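Local structure of aldolase (Klebsiella pneumoniae, 6VOQ) at residues 60-64 / 80-84; 96-100 / 180-185. The protein belongs to the class II aldolase/adducin family, an alpha/beta fold built round a central mixed sheet, and carries a bound zinc ion. All coordinates share one frame; numbering follows the deposited sequence.

From the N terminus, the chain passes helix 4-20 and strands 30-34, 40-42 and 58-60 before reaching contact 1. There the turn leading to strand 66-68 meets helix 76-83, closing a short loop with 15 residues between its segments. Strand 91-94 then leads to contact 2, where the start of helix 98-104 is tied to helix 170-190 across 79 intervening residues. The two loops follow in series, neither enclosing nor crossing the other. The centres of contact 1 and contact 2 are about 26 Å apart, on opposite sides of the chain's centre. Contact 1 joins a helix to the sheet's end; contact 2 joins two helices, its first segment beginning at the zinc ligand H96.

Contact 1 of 2, residues 60-64 / 80-84; sequences VTLQG and RAVYL
The R80 guanidinium has G64 over one face, CA of G64 standing 3.4 Å above the plane and over its centre, while the carbonyl of L62 lies at the edge, in plane. The edge contact is a hydrogen bond: R80 NH1 gives to L62 O at 3.1 Å with an N-H...O angle of 166°. Seen from the acceptor it is less regular, since NH1 stands above the carbonyl plane, 45° out of it. R80 reaches this place by bending at chi3 (-83°), which turns the guanidinium back over the turn; on the way R80 CD passes 3.4 Å from T61 O. The Y83 ring is approached obliquely by L62 CD2, whose closer neighbour is Y83 CB at 3.7 Å. The two side chains cross at about a right angle, and the Y83 hydroxyl continues to S32, to which it is hydrogen-bonded. L84 also packs on L62: its CD2 lies 3.9 Å from L62 CB and its CD1 packs near L62 O.

The segment gripped is a type I turn from T61 to G64, closed by G64 N to T61 O at 2.9 Å. G64 itself has a positive phi. L40 of strand 40-42 touches V60, L62, R80 and Y83, so the turn and helix 76-83 share a neighbour in the sheet. With one nearly straight bond to a backbone carbonyl and its flat face against G64, the R80 end group is probably fixed in rotation, and it ties the turn to helix 76-83 while L62 packs on Y83 and L84.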
loop_
_atom_site.group_PDB
_atom_site.type_symbol
_atom_site.label_atom_id
_atom_site.label_comp_id
_atom_site.label_asym_id
_atom_site.label_seq_id
_atom_site.Cartn_x
_atom_site.Cartn_y
_atom_site.Cartn_z
ATOM N N VAL A 60 33.088 -8.708 -1.066
ATOM C CA VAL A 60 33.881 -8.880 0.144
ATOM C C VAL A 60 34.054 -10.379 0.380
ATOM O O VAL A 60 33.208 -11.186 -0.019
ATOM C CB VAL A 60 33.190 -8.171 1.341
ATOM C CG1 VAL A 60 31.758 -8.641 1.484
ATOM C CG2 VAL A 60 33.949 -8.378 2.631
ATOM N N THR A 61 35.180 -10.760 0.982
ATOM C CA THR A 61 35.370 -12.140 1.414
ATOM C C THR A 61 34.571 -12.397 2.690
ATOM O O THR A 61 34.233 -11.472 3.434
ATOM C CB THR A 61 36.846 -12.459 1.679
ATOM O OG1 THR A 61 37.271 -11.830 2.898
ATOM C CG2 THR A 61 37.729 -11.988 0.531
ATOM N N LEU A 62 34.278 -13.677 2.947
ATOM C CA LEU A 62 33.539 -14.026 4.154
ATOM C C LEU A 62 34.289 -13.632 5.423
ATOM O O LEU A 62 33.670 -13.516 6.487
ATOM C CB LEU A 62 33.225 -15.524 4.158
ATOM C CG LEU A 62 32.178 -15.982 3.137
ATOM C CD1 LEU A 62 31.830 -17.448 3.328
ATOM C CD2 LEU A 62 30.921 -15.126 3.222
ATOM N N GLN A 63 35.596 -13.396 5.338
ATOM C CA GLN A 63 36.376 -12.974 6.489
ATOM C C GLN A 63 36.468 -11.461 6.617
ATOM O O GLN A 63 37.161 -10.973 7.515
ATOM C CB GLN A 63 37.782 -13.579 6.428
ATOM C CG GLN A 63 37.790 -15.094 6.462
ATOM C CD GLN A 63 37.367 -15.698 5.130
ATOM O OE1 GLN A 63 37.711 -15.183 4.058
ATOM N NE2 GLN A 63 36.608 -16.791 5.192
ATOM N N GLY A 64 35.795 -10.714 5.742
ATOM C CA GLY A 64 35.666 -9.277 5.877
ATOM C C GLY A 64 36.567 -8.424 5.007
ATOM O O GLY A 64 36.567 -7.200 5.171
ATOM N N ARG A 80 27.864 -12.061 7.008
ATOM C CA ARG A 80 28.963 -13.020 6.941
ATOM C C ARG A 80 28.879 -14.050 8.050
ATOM O O ARG A 80 29.138 -15.233 7.810
ATOM C CB ARG A 80 30.307 -12.291 7.012
ATOM C CG ARG A 80 30.525 -11.318 5.867
ATOM C CD ARG A 80 31.948 -10.804 5.822
ATOM N NE ARG A 80 32.161 -9.697 6.742
ATOM C CZ ARG A 80 32.897 -9.770 7.846
ATOM N NH1 ARG A 80 33.497 -10.907 8.180
ATOM N NH2 ARG A 80 33.037 -8.698 8.613
ATOM N N ALA A 81 28.521 -13.624 9.265
ATOM C CA ALA A 81 28.383 -14.562 10.373
ATOM C C ALA A 81 27.456 -15.716 10.018
ATOM O O ALA A 81 27.746 -16.869 10.356
ATOM C CB ALA A 81 27.879 -13.836 11.621
ATOM N N VAL A 82 26.365 -15.436 9.302
ATOM C CA VAL A 82 25.452 -16.501 8.891
ATOM C C VAL A 82 26.127 -17.438 7.893
ATOM O O VAL A 82 26.098 -18.662 8.054
ATOM C CB VAL A 82 24.159 -15.904 8.312
ATOM C CG1 VAL A 82 23.235 -17.025 7.827
ATOM C CG2 VAL A 82 23.479 -15.026 9.339
ATOM N N TYR A 83 26.718 -16.876 6.836
ATOM C CA TYR A 83 27.379 -17.699 5.828
ATOM C C TYR A 83 28.428 -18.606 6.452
ATOM O O TYR A 83 28.557 -19.767 6.059
ATOM C CB TYR A 83 28.039 -16.826 4.762
ATOM C CG TYR A 83 27.078 -16.111 3.850
ATOM C CD1 TYR A 83 26.393 -16.800 2.863
ATOM C CD2 TYR A 83 26.869 -14.737 3.964
ATOM C CE1 TYR A 83 25.520 -16.141 2.018
ATOM C CE2 TYR A 83 25.987 -14.076 3.137
ATOM C CZ TYR A 83 25.321 -14.780 2.161
ATOM O OH TYR A 83 24.449 -14.133 1.318
ATOM N N LEU A 84 29.195 -18.088 7.416
ATOM C CA LEU A 84 30.298 -18.830 8.011
ATOM C C LEU A 84 29.838 -19.985 8.890
ATOM O O LEU A 84 30.684 -20.774 9.326
ATOM C CB LEU A 84 31.184 -17.885 8.823
ATOM C CG LEU A 84 32.058 -16.921 8.030
ATOM C CD1 LEU A 84 32.524 -15.804 8.940
ATOM C CD2 LEU A 84 33.254 -17.656 7.425
#

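Contact 2 of 2, residues 96-100 / 180-185; sequences HSHYL and LEETAR. With ZN (zinc ion), chain B.
Hydrogen bonds centre on E181, whose carboxylate meets the first turn of helix 98-104. E181 OE2 takes the N-H of Y99 on its syn lone pair, at 2.9 Å and 162°. E181 OE1 is gripped twice, from opposite faces of its plane: L100 N arrives on the syn side at 2.9 Å, and S97 OG donates at 2.7 Å from 61° out of the plane. A bend at chi2 (71°) swings the carboxylate to this helix end, where the N-terminal dipole and three donors would probably stabilise its negative charge.

The Y99 ring supplies the aromatic contact. R185 CG sits over its face, 3.6 Å from the centroid, a CH-pi contact, and H98 CD2 covers the opposite face. R185 runs extended from CG to NE past the ring, and a water bridges R185 NE to Y99 OH.

Apolar packing is made by L100, its CD2 lying 3.6 Å from A184 CB and its CD1 3.7 Å from L180 CB. P163 of strand 162-167 also touches S97 and L100.

Metal and subunit bonds reach beyond the pair. H96 NE2 binds the zinc ion at 2.2 Å, with E75, H94 and H161 completing the site. H98 is hydrogen-bonded to E182 and T189, both of the second subunit, and E182 of this chain in turn to H98 of the third.

S97 sits at the N-cap position but its side chain makes no capping bond; the amides of Y99 and L100 are taken by E181, from a helix remote in sequence. In this class II aldolase-type fold, the segment carrying the zinc ligand H96 thereby runs directly into a buried helix-helix junction at a subunit interface.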
loop_
_atom_site.group_PDB
_atom_site.type_symbol
_atom_site.label_atom_id
_atom_site.label_comp_id
_atom_site.label_asym_id
_atom_site.label_seq_id
_atom_site.Cartn_x
_atom_site.Cartn_y
_atom_site.Cartn_z
ATOM N N HIS A 96 14.054 -3.866 7.033
ATOM C CA HIS A 96 13.236 -3.401 8.146
ATOM C C HIS A 96 11.769 -3.433 7.763
ATOM O O HIS A 96 11.049 -2.448 7.962
ATOM C CB HIS A 96 13.657 -2.002 8.586
ATOM C CG HIS A 96 15.106 -1.891 8.941
ATOM N ND1 HIS A 96 15.689 -0.702 9.321
ATOM C CD2 HIS A 96 16.090 -2.818 8.972
ATOM C CE1 HIS A 96 16.972 -0.898 9.563
ATOM N NE2 HIS A 96 17.241 -2.174 9.357
ATOM N N SER A 97 11.318 -4.544 7.174
ATOM C CA SER A 97 9.945 -4.612 6.689
ATOM C C SER A 97 8.989 -4.446 7.864
ATOM O O SER A 97 9.278 -4.872 8.989
ATOM C CB SER A 97 9.696 -5.922 5.925
ATOM O OG SER A 97 9.962 -7.083 6.706
ATOM N N HIS A 98 7.859 -3.785 7.606
ATOM C CA HIS A 98 7.139 -3.104 8.675
ATOM C C HIS A 98 6.684 -4.073 9.764
ATOM O O HIS A 98 6.978 -3.883 10.952
ATOM C CB HIS A 98 5.945 -2.340 8.115
ATOM C CG HIS A 98 5.140 -1.677 9.181
ATOM N ND1 HIS A 98 5.568 -0.540 9.835
ATOM C CD2 HIS A 98 3.986 -2.050 9.786
ATOM C CE1 HIS A 98 4.682 -0.209 10.757
ATOM N NE2 HIS A 98 3.715 -1.111 10.751
ATOM N N TYR A 99 5.959 -5.121 9.380
ATOM C CA TYR A 99 5.345 -5.982 10.380
ATOM C C TYR A 99 6.354 -6.910 11.041
ATOM O O TYR A 99 6.208 -7.217 12.228
ATOM C CB TYR A 99 4.174 -6.745 9.750
ATOM C CG TYR A 99 3.086 -5.774 9.338
ATOM C CD1 TYR A 99 2.209 -5.249 10.277
ATOM C CD2 TYR A 99 2.985 -5.323 8.026
ATOM C CE1 TYR A 99 1.238 -4.325 9.907
ATOM C CE2 TYR A 99 2.015 -4.414 7.652
ATOM C CZ TYR A 99 1.154 -3.916 8.600
ATOM O OH TYR A 99 0.192 -3.007 8.234
ATOM N N LEU A 100 7.394 -7.342 10.324
ATOM C CA LEU A 100 8.432 -8.116 10.994
ATOM C C LEU A 100 9.222 -7.246 11.959
ATOM O O LEU A 100 9.610 -7.719 13.034
ATOM C CB LEU A 100 9.354 -8.774 9.970
ATOM C CG LEU A 100 8.840 -10.089 9.370
ATOM C CD1 LEU A 100 9.659 -10.478 8.141
ATOM C CD2 LEU A 100 8.845 -11.220 10.405
ATOM N N LEU A 180 7.543 -14.418 5.195
ATOM C CA LEU A 180 7.636 -14.083 6.611
ATOM C C LEU A 180 6.929 -12.772 6.912
ATOM O O LEU A 180 6.192 -12.670 7.898
ATOM C CB LEU A 180 9.096 -13.994 7.034
ATOM C CG LEU A 180 9.741 -15.286 7.472
ATOM C CD1 LEU A 180 11.247 -15.077 7.491
ATOM C CD2 LEU A 180 9.193 -15.705 8.839
ATOM N N GLU A 181 7.161 -11.747 6.083
ATOM C CA GLU A 181 6.552 -10.449 6.341
ATOM C C GLU A 181 5.036 -10.544 6.274
ATOM O O GLU A 181 4.332 -9.988 7.123
ATOM C CB GLU A 181 7.088 -9.419 5.347
ATOM C CG GLU A 181 6.329 -8.102 5.327
ATOM C CD GLU A 181 6.545 -7.240 6.571
ATOM O OE1 GLU A 181 7.410 -7.557 7.419
ATOM O OE2 GLU A 181 5.840 -6.223 6.692
ATOM N N GLU A 182 4.525 -11.280 5.288
ATOM C CA GLU A 182 3.093 -11.507 5.165
ATOM C C GLU A 182 2.536 -12.230 6.386
ATOM O O GLU A 182 1.420 -11.943 6.834
ATOM C CB GLU A 182 2.821 -12.303 3.893
ATOM C CG GLU A 182 1.388 -12.659 3.683
ATOM C CD GLU A 182 0.514 -11.439 3.490
ATOM O OE1 GLU A 182 -0.688 -11.540 3.798
ATOM O OE2 GLU A 182 1.028 -10.388 3.038
ATOM N N THR A 183 3.299 -13.168 6.942
ATOM C CA THR A 183 2.852 -13.860 8.144
ATOM C C THR A 183 2.876 -12.936 9.358
ATOM O O THR A 183 1.941 -12.939 10.165
ATOM C CB THR A 183 3.707 -15.105 8.378
ATOM O OG1 THR A 183 3.451 -16.047 7.329
ATOM C CG2 THR A 183 3.354 -15.751 9.708
ATOM N N ALA A 184 3.927 -12.128 9.497
ATOM C CA ALA A 184 3.953 -11.129 10.556
ATOM C C ALA A 184 2.807 -10.140 10.396
ATOM O O ALA A 184 2.146 -9.778 11.371
ATOM C CB ALA A 184 5.299 -10.403 10.558
ATOM N N ARG A 185 2.534 -9.726 9.162
ATOM C CA ARG A 185 1.425 -8.814 8.930
ATOM C C ARG A 185 0.099 -9.447 9.347
ATOM O O ARG A 185 -0.778 -8.773 9.902
ATOM C CB ARG A 185 1.411 -8.403 7.457
ATOM C CG ARG A 185 0.346 -7.375 7.121
ATOM C CD ARG A 185 0.297 -7.128 5.646
ATOM N NE ARG A 185 -0.738 -6.177 5.285
ATOM C CZ ARG A 185 -1.236 -6.076 4.057
ATOM N NH1 ARG A 185 -0.789 -6.872 3.102
ATOM N NH2 ARG A 185 -2.179 -5.190 3.787
HETATM ZN ZN ZN B . 19.145 -3.144 9.720
HETATM O O HOH W 1 -2.096 -4.154 7.233
#